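PDB 1NTH: monomethylamine methyltransferase mtmB1 from Methanosarcina barkeri, which catalyses transfer of the methyl group from monomethylamine to the corrinoid cofactor of its partner protein MtmC, feeding methylamine into methanogenesis. Local coordinates for residues G49-T54 / E400-L405; M313-A318 / I354-S359; D406-L411 / K449-L454. All blocks are in the same frame, centred on the assembly; numbering follows the deposited sequence.

Interaction 1 of 3, residues G49-T54 / E400-L405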
loop_
_atom_site.group_PDB
_atom_site.type_symbol
_atom_site.label_atom_id
_atom_site.label_comp_id
_atom_site.label_asym_id
_atom_site.label_seq_id
_atom_site.Cartn_x
_atom_site.Cartn_y
_atom_site.Cartn_z
ATOM N N GLY A 49 47.741 7.653 25.437
ATOM C CA GLY A 49 46.783 8.521 26.096
ATOM C C GLY A 49 45.802 9.314 25.250
ATOM O O GLY A 49 45.008 10.080 25.796
ATOM N N GLU A 50 45.845 9.150 23.932
ATOM C CA GLU A 50 44.925 9.879 23.060
ATOM C C GLU A 50 43.555 9.221 23.001
ATOM O O GLU A 50 43.452 7.996 23.002
ATOM C CB GLU A 50 45.469 9.957 21.631
ATOM C CG GLU A 50 46.655 10.872 21.429
ATOM C CD GLU A 50 46.882 11.178 19.958
ATOM O OE1 GLU A 50 47.041 10.223 19.166
ATOM O OE2 GLU A 50 46.895 12.372 19.590
ATOM N N PHE A 51 42.506 10.038 22.949
ATOM C CA PHE A 51 41.144 9.519 22.846
ATOM C C PHE A 51 40.841 9.276 21.372
ATOM O O PHE A 51 40.222 8.275 21.007
ATOM C CB PHE A 51 40.130 10.517 23.406
ATOM C CG PHE A 51 40.182 10.662 24.894
ATOM C CD1 PHE A 51 41.090 11.530 25.491
ATOM C CD2 PHE A 51 39.321 9.928 25.703
ATOM C CE1 PHE A 51 41.135 11.665 26.876
ATOM C CE2 PHE A 51 39.360 10.054 27.086
ATOM C CZ PHE A 51 40.268 10.927 27.674
ATOM N N ILE A 52 41.282 10.208 20.533
ATOM C CA ILE A 52 41.082 10.118 19.090
ATOM C C ILE A 52 42.470 10.161 18.464
ATOM O O ILE A 52 43.210 11.125 18.652
ATOM C CB ILE A 52 40.267 11.315 18.556
ATOM C CG1 ILE A 52 39.000 11.512 19.391
ATOM C CG2 ILE A 52 39.906 11.083 17.097
ATOM C CD1 ILE A 52 38.058 10.335 19.369
ATOM N N PRO A 53 42.838 9.125 17.696
ATOM C CA PRO A 53 44.159 9.068 17.057
ATOM C C PRO A 53 44.433 10.127 15.999
ATOM O O PRO A 53 43.532 10.555 15.278
ATOM C CB PRO A 53 44.196 7.662 16.471
ATOM C CG PRO A 53 42.760 7.428 16.104
ATOM C CD PRO A 53 42.028 7.951 17.323
ATOM N N THR A 54 45.697 10.535 15.923
ATOM C CA THR A 54 46.160 11.520 14.954
ATOM C C THR A 54 47.375 10.928 14.238
ATOM O O THR A 54 48.035 11.601 13.449
ATOM C CB THR A 54 46.573 12.843 15.638
ATOM O OG1 THR A 54 47.626 12.593 16.578
ATOM C CG2 THR A 54 45.390 13.454 16.373
ATOM N N GLU A 400 42.412 19.750 19.694
ATOM C CA GLU A 400 41.633 20.468 20.696
ATOM C C GLU A 400 40.652 19.539 21.406
ATOM O O GLU A 400 40.415 19.672 22.607
ATOM C CB GLU A 400 40.882 21.631 20.044
ATOM C CG GLU A 400 41.769 22.822 19.711
ATOM C CD GLU A 400 41.053 23.879 18.894
ATOM O OE1 GLU A 400 39.911 24.239 19.251
ATOM O OE2 GLU A 400 41.640 24.356 17.898
ATOM N N VAL A 401 40.085 18.598 20.659
ATOM C CA VAL A 401 39.139 17.651 21.233
ATOM C C VAL A 401 39.823 16.786 22.290
ATOM O O VAL A 401 39.282 16.582 23.377
ATOM C CB VAL A 401 38.533 16.737 20.143
ATOM C CG1 VAL A 401 37.685 15.647 20.785
ATOM C CG2 VAL A 401 37.686 17.570 19.187
ATOM N N ASN A 402 41.013 16.281 21.973
ATOM C CA ASN A 402 41.740 15.446 22.923
ATOM C C ASN A 402 42.035 16.193 24.220
ATOM O O ASN A 402 42.002 15.607 25.303
ATOM C CB ASN A 402 43.041 14.928 22.300
ATOM C CG ASN A 402 42.820 13.701 21.435
ATOM O OD1 ASN A 402 42.187 12.735 21.864
ATOM N ND2 ASN A 402 43.348 13.727 20.218
ATOM N N VAL A 403 42.311 17.490 24.114
ATOM C CA VAL A 403 42.588 18.296 25.298
ATOM C C VAL A 403 41.317 18.458 26.127
ATOM O O VAL A 403 41.337 18.303 27.348
ATOM C CB VAL A 403 43.126 19.690 24.913
ATOM C CG1 VAL A 403 43.177 20.593 26.141
ATOM C CG2 VAL A 403 44.516 19.554 24.306
ATOM N N ILE A 404 40.209 18.764 25.460
ATOM C CA ILE A 404 38.934 18.936 26.145
ATOM C C ILE A 404 38.506 17.651 26.854
ATOM O O ILE A 404 38.048 17.687 27.998
ATOM C CB ILE A 404 37.824 19.363 25.152
ATOM C CG1 ILE A 404 38.107 20.777 24.639
ATOM C CG2 ILE A 404 36.460 19.301 25.828
ATOM C CD1 ILE A 404 37.113 21.274 23.600
ATOM N N LEU A 405 38.664 16.517 26.178
ATOM C CA LEU A 405 38.279 15.234 26.761
ATOM C C LEU A 405 39.082 14.898 28.008
ATOM O O LEU A 405 38.531 14.400 28.992
ATOM C CB LEU A 405 38.428 14.112 25.728
ATOM C CG LEU A 405 37.325 14.079 24.666
ATOM C CD1 LEU A 405 37.674 13.063 23.591
ATOM C CD2 LEU A 405 35.992 13.743 25.327
HETATM O O HOH W 1 46.025 15.252 19.850
#
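A side-chain amide pins a loop to a helix at the periphery of this TIM-barrel chain: Asn402, on helix 398-410, reads the backbone of Phe51 and Ile52 in the loop that follows helix 24-42. It is a worked example of how an asparagine can pair with a peptide much as a neighbouring strand would. Asn402 CG stands anti to the carbonyl carbon, beside the backbone N (chi1 -82°), and from there the amide extends to the loop. Asn402 ND2 donates to Ile52 O over 3.0 Å in a nearly straight bond (169°), with the acceptor close to the amide plane. The N-H of the same residue is taken on an in-plane lone pair, Ile52 N to Asn402 OD1 being 3.0 Å. Phe51 N reaches Asn402 OD1 as a second donor at 2.9 Å, from above the carbonyl plane and more bent (139°). Three bonds therefore fix the rotation of the amide. The side chain of Phe51 turns to the same helix, and Leu405 CB sits over one face of its ring, 3.8 Å from the centroid in a CH-pi contact, while Asn402 OD1 lies at the ring edge. Leu405 CD1 covers the root of the ring, 3.5 Å from Phe51 CB. Helix 309-325 also holds the loop, since Glu50 O accepts from Trp317 NE1. A water ties Asn402 ND2 to Glu50 OE2, accepting from the amide and donating to the carboxylate. That same Glu50 OE2 receives Thr54 OG1 at 3.1 Å on its syn lone pair.

Interaction 2 of 3, residues M313-A318 / I354-S359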
loop_
_atom_site.group_PDB
_atom_site.type_symbol
_atom_site.label_atom_id
_atom_site.label_comp_id
_atom_site.label_asym_id
_atom_site.label_seq_id
_atom_site.Cartn_x
_atom_site.Cartn_y
_atom_site.Cartn_z
ATOM N N MET A 313 38.584 5.816 24.905
ATOM C CA MET A 313 39.756 5.646 24.049
ATOM C C MET A 313 39.552 4.475 23.091
ATOM O O MET A 313 39.916 4.551 21.918
ATOM C CB MET A 313 41.007 5.407 24.900
ATOM C CG MET A 313 41.467 6.635 25.666
ATOM S SD MET A 313 42.815 6.251 26.806
ATOM C CE MET A 313 44.151 5.935 25.663
ATOM N N ILE A 314 38.970 3.392 23.596
ATOM C CA ILE A 314 38.713 2.219 22.770
ATOM C C ILE A 314 37.763 2.586 21.630
ATOM O O ILE A 314 38.029 2.275 20.468
ATOM C CB ILE A 314 38.098 1.077 23.612
ATOM C CG1 ILE A 314 39.137 0.579 24.625
ATOM C CG2 ILE A 314 37.636 -0.067 22.707
ATOM C CD1 ILE A 314 38.567 -0.320 25.702
ATOM N N ALA A 315 36.667 3.260 21.961
ATOM C CA ALA A 315 35.690 3.656 20.950
ATOM C C ALA A 315 36.280 4.651 19.947
ATOM O O ALA A 315 36.074 4.522 18.737
ATOM C CB ALA A 315 34.459 4.258 21.619
ATOM N N GLY A 316 37.008 5.641 20.454
ATOM C CA GLY A 316 37.604 6.642 19.584
ATOM C C GLY A 316 38.575 6.062 18.575
ATOM O O GLY A 316 38.525 6.400 17.391
ATOM N N TRP A 317 39.463 5.187 19.034
ATOM C CA TRP A 317 40.433 4.569 18.139
ATOM C C TRP A 317 39.780 3.595 17.167
ATOM O O TRP A 317 40.126 3.566 15.988
ATOM C CB TRP A 317 41.528 3.846 18.935
ATOM C CG TRP A 317 42.606 4.765 19.423
ATOM C CD1 TRP A 317 42.542 5.626 20.482
ATOM C CD2 TRP A 317 43.901 4.944 18.838
ATOM N NE1 TRP A 317 43.720 6.330 20.593
ATOM C CE2 TRP A 317 44.571 5.931 19.596
ATOM C CE3 TRP A 317 44.562 4.364 17.744
ATOM C CZ2 TRP A 317 45.874 6.351 19.296
ATOM C CZ3 TRP A 317 45.859 4.782 17.445
ATOM C CH2 TRP A 317 46.499 5.766 18.222
ATOM N N ALA A 318 38.836 2.798 17.655
ATOM C CA ALA A 318 38.169 1.835 16.787
ATOM C C ALA A 318 37.416 2.547 15.661
ATOM O O ALA A 318 37.547 2.187 14.490
ATOM C CB ALA A 318 37.209 0.969 17.600
ATOM N N ILE A 354 31.283 13.846 22.651
ATOM C CA ILE A 354 32.434 14.531 22.074
ATOM C C ILE A 354 33.319 13.500 21.371
ATOM O O ILE A 354 33.723 13.686 20.224
ATOM C CB ILE A 354 33.261 15.252 23.167
ATOM C CG1 ILE A 354 32.460 16.429 23.727
ATOM C CG2 ILE A 354 34.602 15.709 22.598
ATOM C CD1 ILE A 354 33.070 17.050 24.981
ATOM N N THR A 355 33.598 12.402 22.066
ATOM C CA THR A 355 34.434 11.338 21.526
ATOM C C THR A 355 33.839 10.711 20.266
ATOM O O THR A 355 34.527 10.563 19.254
ATOM C CB THR A 355 34.645 10.227 22.571
ATOM O OG1 THR A 355 35.210 10.795 23.760
ATOM C CG2 THR A 355 35.576 9.147 22.030
ATOM N N ASP A 356 32.563 10.343 20.332
ATOM C CA ASP A 356 31.890 9.717 19.196
ATOM C C ASP A 356 31.790 10.634 17.982
ATOM O O ASP A 356 32.018 10.211 16.849
ATOM C CB ASP A 356 30.485 9.256 19.595
ATOM C CG ASP A 356 30.506 8.096 20.574
ATOM O OD1 ASP A 356 31.530 7.377 20.624
ATOM O OD2 ASP A 356 29.493 7.895 21.278
ATOM N N THR A 357 31.438 11.891 18.217
ATOM C CA THR A 357 31.314 12.850 17.128
ATOM C C THR A 357 32.658 13.094 16.445
ATOM O O THR A 357 32.774 12.994 15.222
ATOM C CB THR A 357 30.747 14.190 17.645
ATOM O OG1 THR A 357 29.450 13.968 18.210
ATOM C CG2 THR A 357 30.640 15.204 16.514
ATOM N N ALA A 358 33.684 13.396 17.233
ATOM C CA ALA A 358 35.000 13.663 16.664
ATOM C C ALA A 358 35.654 12.440 16.028
ATOM O O ALA A 358 36.392 12.573 15.054
ATOM C CB ALA A 358 35.913 14.241 17.734
ATOM N N SER A 359 35.381 11.252 16.562
ATOM C CA SER A 359 35.989 10.038 16.019
ATOM C C SER A 359 35.340 9.552 14.726
ATOM O O SER A 359 35.856 8.644 14.077
ATOM C CB SER A 359 35.984 8.913 17.067
ATOM O OG SER A 359 34.673 8.475 17.378
#
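Helices 309-325 and 343-359 run side by side in the same direction here, their local axes 8.9 Å apart and only 12° from parallel, and the backbones come nearest where Gly316 meets Ser359, with 5.2 Å from CA to CA. Consecutive helices of a TIM barrel lie roughly parallel like this, and the pair illustrates how small residues bring them together. Gly316 offers bare backbone to two side chains. Thr355 turns its methyl group to it, CG2 anti to the backbone N, and Thr355 CG2 rests 4.0 Å from Gly316 CA; a side chain on the glycine would be tight against that methyl. The hydroxyl of Thr355 goes elsewhere, to Ala351 O one turn back. Ser359 CB approaches to 3.6 Å from Gly316 O. The serine hydroxyl stands between the backbone N and the carbonyl carbon (chi1 67°), folded back onto its own helix, where Ser359 OG donates to Thr355 O over 2.8 Å. Ser359 N reaches the same oxygen from the opposite face of the carbonyl plane, so two donors from one residue grip Thr355 O. An alanine here would keep the CB packing, but losing OG would probably leave Thr355 O with only the backbone N-H of these two donors. No hydrogen bond crosses between the segments. Beside the glycine, Ala315 CB lies near Asp356, whose OD1 is hydrogen-bonded to Asn332 ND2 of strand 330-333, the barrel strand between the two helices in sequence. Ile314 packs on helix 271-288, whereas Ile354 touches helices 380-393 and 398-410, so the pair takes its place in the helical layer outside the parallel strands.

Interaction 3 of 3, residues D406-L411 / K449-L454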
loop_
_atom_site.group_PDB
_atom_site.type_symbol
_atom_site.label_atom_id
_atom_site.label_comp_id
_atom_site.label_asym_id
_atom_site.label_seq_id
_atom_site.Cartn_x
_atom_site.Cartn_y
_atom_site.Cartn_z
ATOM N N ASP A 406 40.380 15.167 27.974
ATOM C CA ASP A 406 41.217 14.879 29.131
ATOM C C ASP A 406 40.735 15.673 30.341
ATOM O O ASP A 406 40.666 15.147 31.452
ATOM C CB ASP A 406 42.679 15.216 28.832
ATOM C CG ASP A 406 43.591 14.950 30.016
ATOM O OD1 ASP A 406 43.572 13.817 30.545
ATOM O OD2 ASP A 406 44.325 15.875 30.419
ATOM N N LYS A 407 40.390 16.938 30.122
ATOM C CA LYS A 407 39.913 17.792 31.207
ATOM C C LYS A 407 38.526 17.388 31.690
ATOM O O LYS A 407 38.250 17.393 32.891
ATOM C CB LYS A 407 39.869 19.254 30.758
ATOM C CG LYS A 407 41.216 19.858 30.409
ATOM C CD LYS A 407 41.050 21.304 29.974
ATOM C CE LYS A 407 42.382 21.931 29.595
ATOM N NZ LYS A 407 42.208 23.340 29.135
ATOM N N LEU A 408 37.652 17.046 30.748
ATOM C CA LEU A 408 36.286 16.663 31.083
ATOM C C LEU A 408 36.210 15.350 31.849
ATOM O O LEU A 408 35.556 15.269 32.889
ATOM C CB LEU A 408 35.440 16.569 29.808
ATOM C CG LEU A 408 33.983 16.123 29.976
ATOM C CD1 LEU A 408 33.267 17.002 30.996
ATOM C CD2 LEU A 408 33.288 16.190 28.624
ATOM N N VAL A 409 36.877 14.321 31.341
ATOM C CA VAL A 409 36.849 13.027 32.004
ATOM C C VAL A 409 37.421 13.138 33.417
ATOM O O VAL A 409 36.987 12.432 34.326
ATOM C CB VAL A 409 37.635 11.975 31.194
ATOM C CG1 VAL A 409 37.664 10.647 31.944
ATOM C CG2 VAL A 409 36.980 11.789 29.821
ATOM N N SER A 410 38.383 14.038 33.600
ATOM C CA SER A 410 38.994 14.240 34.912
ATOM C C SER A 410 37.995 14.804 35.917
ATOM O O SER A 410 38.176 14.666 37.128
ATOM C CB SER A 410 40.193 15.186 34.803
ATOM O OG SER A 410 41.268 14.571 34.115
ATOM N N LEU A 411 36.937 15.434 35.417
ATOM C CA LEU A 411 35.926 16.017 36.290
ATOM C C LEU A 411 35.021 14.992 36.967
ATOM O O LEU A 411 34.347 15.318 37.944
ATOM C CB LEU A 411 35.058 17.016 35.516
ATOM C CG LEU A 411 35.717 18.295 34.994
ATOM C CD1 LEU A 411 34.680 19.141 34.271
ATOM C CD2 LEU A 411 36.320 19.074 36.153
ATOM N N LYS A 449 27.292 24.946 31.248
ATOM C CA LYS A 449 28.231 26.006 31.595
ATOM C C LYS A 449 29.642 25.456 31.775
ATOM O O LYS A 449 30.611 26.060 31.320
ATOM C CB LYS A 449 27.779 26.714 32.877
ATOM C CG LYS A 449 28.733 27.803 33.357
ATOM C CD LYS A 449 28.977 28.848 32.278
ATOM C CE LYS A 449 29.983 29.893 32.740
ATOM N NZ LYS A 449 29.504 30.621 33.947
ATOM N N LYS A 450 29.755 24.308 32.435
ATOM C CA LYS A 450 31.060 23.696 32.652
ATOM C C LYS A 450 31.694 23.278 31.334
ATOM O O LYS A 450 32.909 23.373 31.163
ATOM C CB LYS A 450 30.939 22.491 33.587
ATOM C CG LYS A 450 30.636 22.880 35.023
ATOM C CD LYS A 450 30.763 21.705 35.976
ATOM C CE LYS A 450 30.543 22.158 37.412
ATOM N NZ LYS A 450 30.773 21.063 38.391
ATOM N N LEU A 451 30.872 22.816 30.399
ATOM C CA LEU A 451 31.382 22.402 29.098
ATOM C C LEU A 451 31.883 23.617 28.324
ATOM O O LEU A 451 32.884 23.542 27.614
ATOM C CB LEU A 451 30.288 21.676 28.308
ATOM C CG LEU A 451 29.875 20.311 28.873
ATOM C CD1 LEU A 451 28.663 19.783 28.119
ATOM C CD2 LEU A 451 31.042 19.334 28.765
ATOM N N GLU A 452 31.187 24.739 28.463
ATOM C CA GLU A 452 31.597 25.958 27.776
ATOM C C GLU A 452 32.929 26.442 28.339
ATOM O O GLU A 452 33.791 26.913 27.597
ATOM C CB GLU A 452 30.536 27.048 27.938
ATOM C CG GLU A 452 29.197 26.690 27.318
ATOM C CD GLU A 452 28.185 27.814 27.418
ATOM O OE1 GLU A 452 27.968 28.322 28.539
ATOM O OE2 GLU A 452 27.604 28.187 26.378
ATOM N N ASP A 453 33.100 26.320 29.651
ATOM C CA ASP A 453 34.342 26.748 30.280
ATOM C C ASP A 453 35.511 25.899 29.794
ATOM O O ASP A 453 36.656 26.350 29.809
ATOM C CB ASP A 453 34.240 26.667 31.806
ATOM C CG ASP A 453 33.242 27.659 32.379
ATOM O OD1 ASP A 453 32.990 28.695 31.727
ATOM O OD2 ASP A 453 32.723 27.411 33.488
ATOM N N LEU A 454 35.225 24.674 29.361
ATOM C CA LEU A 454 36.275 23.791 28.862
ATOM C C LEU A 454 36.634 24.109 27.415
ATOM O O LEU A 454 37.658 23.651 26.909
ATOM C CB LEU A 454 35.849 22.324 28.980
ATOM C CG LEU A 454 35.738 21.766 30.401
ATOM C CD1 LEU A 454 35.321 20.305 30.345
ATOM C CD2 LEU A 454 37.078 21.908 31.114
HETATM O O HOH W 2 40.218 22.815 26.679
#
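No ring or other flat side-chain group enters the contact between Leu408 and Leu454, so there are no faces or edges to assign: the partners are aliphatic chains, with the methyls of Leu454 packed on methyls and methylenes of the other helix. Leu454 makes the largest single contribution, and its two methyls divide the work. Leu454 CD1 lies 3.8 Å from Leu408 CB, with the two side chains crossing at about a right angle, and it also meets Leu411 CD1 tip to tip at 4.1 Å. Leu454 CD2 is given to the lysine, resting 3.9 Å from Lys407 CB while the two side chains slide past each other in opposite directions. Leu408 has CG anti to the backbone N (chi1 178°), and at its fork Leu451 CD2 lies 3.9 Å from both Leu408 CD1 and Leu408 CD2. Beyond this apolar patch the lysine stays fully extended, and Lys407 NZ reaches a water 3.2 Å away; that water donates in turn to Leu454 O. A water thus bridges the lysine ammonium and the backbone carbonyl, while no direct hydrogen bond joins the segments. The local axes stay 10.7 Å apart and are inclined at 146°, a roughly antiparallel packing. Helix 438-454, the last of the chain, is laid in this way against helix 398-410. Toward the rest of the helical layer, Leu408 continues onto Leu347, Ala351 and Ile354, and Leu451 onto Ser350, Met385 and Val389, so the leucines join helices 398-410 and 438-454 to helices 343-359 and 380-393 of the barrel's outer layer.

Overall arrangement
The three contacts lie on one side of the chain's centre and form a continuous band of packing. Interaction 2, nearest the centre, is nested in sequence within the stretch of chain between the two segments of interaction 1, and their centres are about 9 Å apart. Interaction 3 follows both along the chain, its centre about 13 Å from that of interaction 1 and 17 Å from that of interaction 2. Helix 398-410 serves interactions 1 and 3, gripping the loop 49-54 with one part and the final helix with the next. Ile354 and Leu408 join interactions 2 and 3 directly. An early loop and the last helix are thereby packed against helix 398-410, which itself lies on barrel helix 343-359.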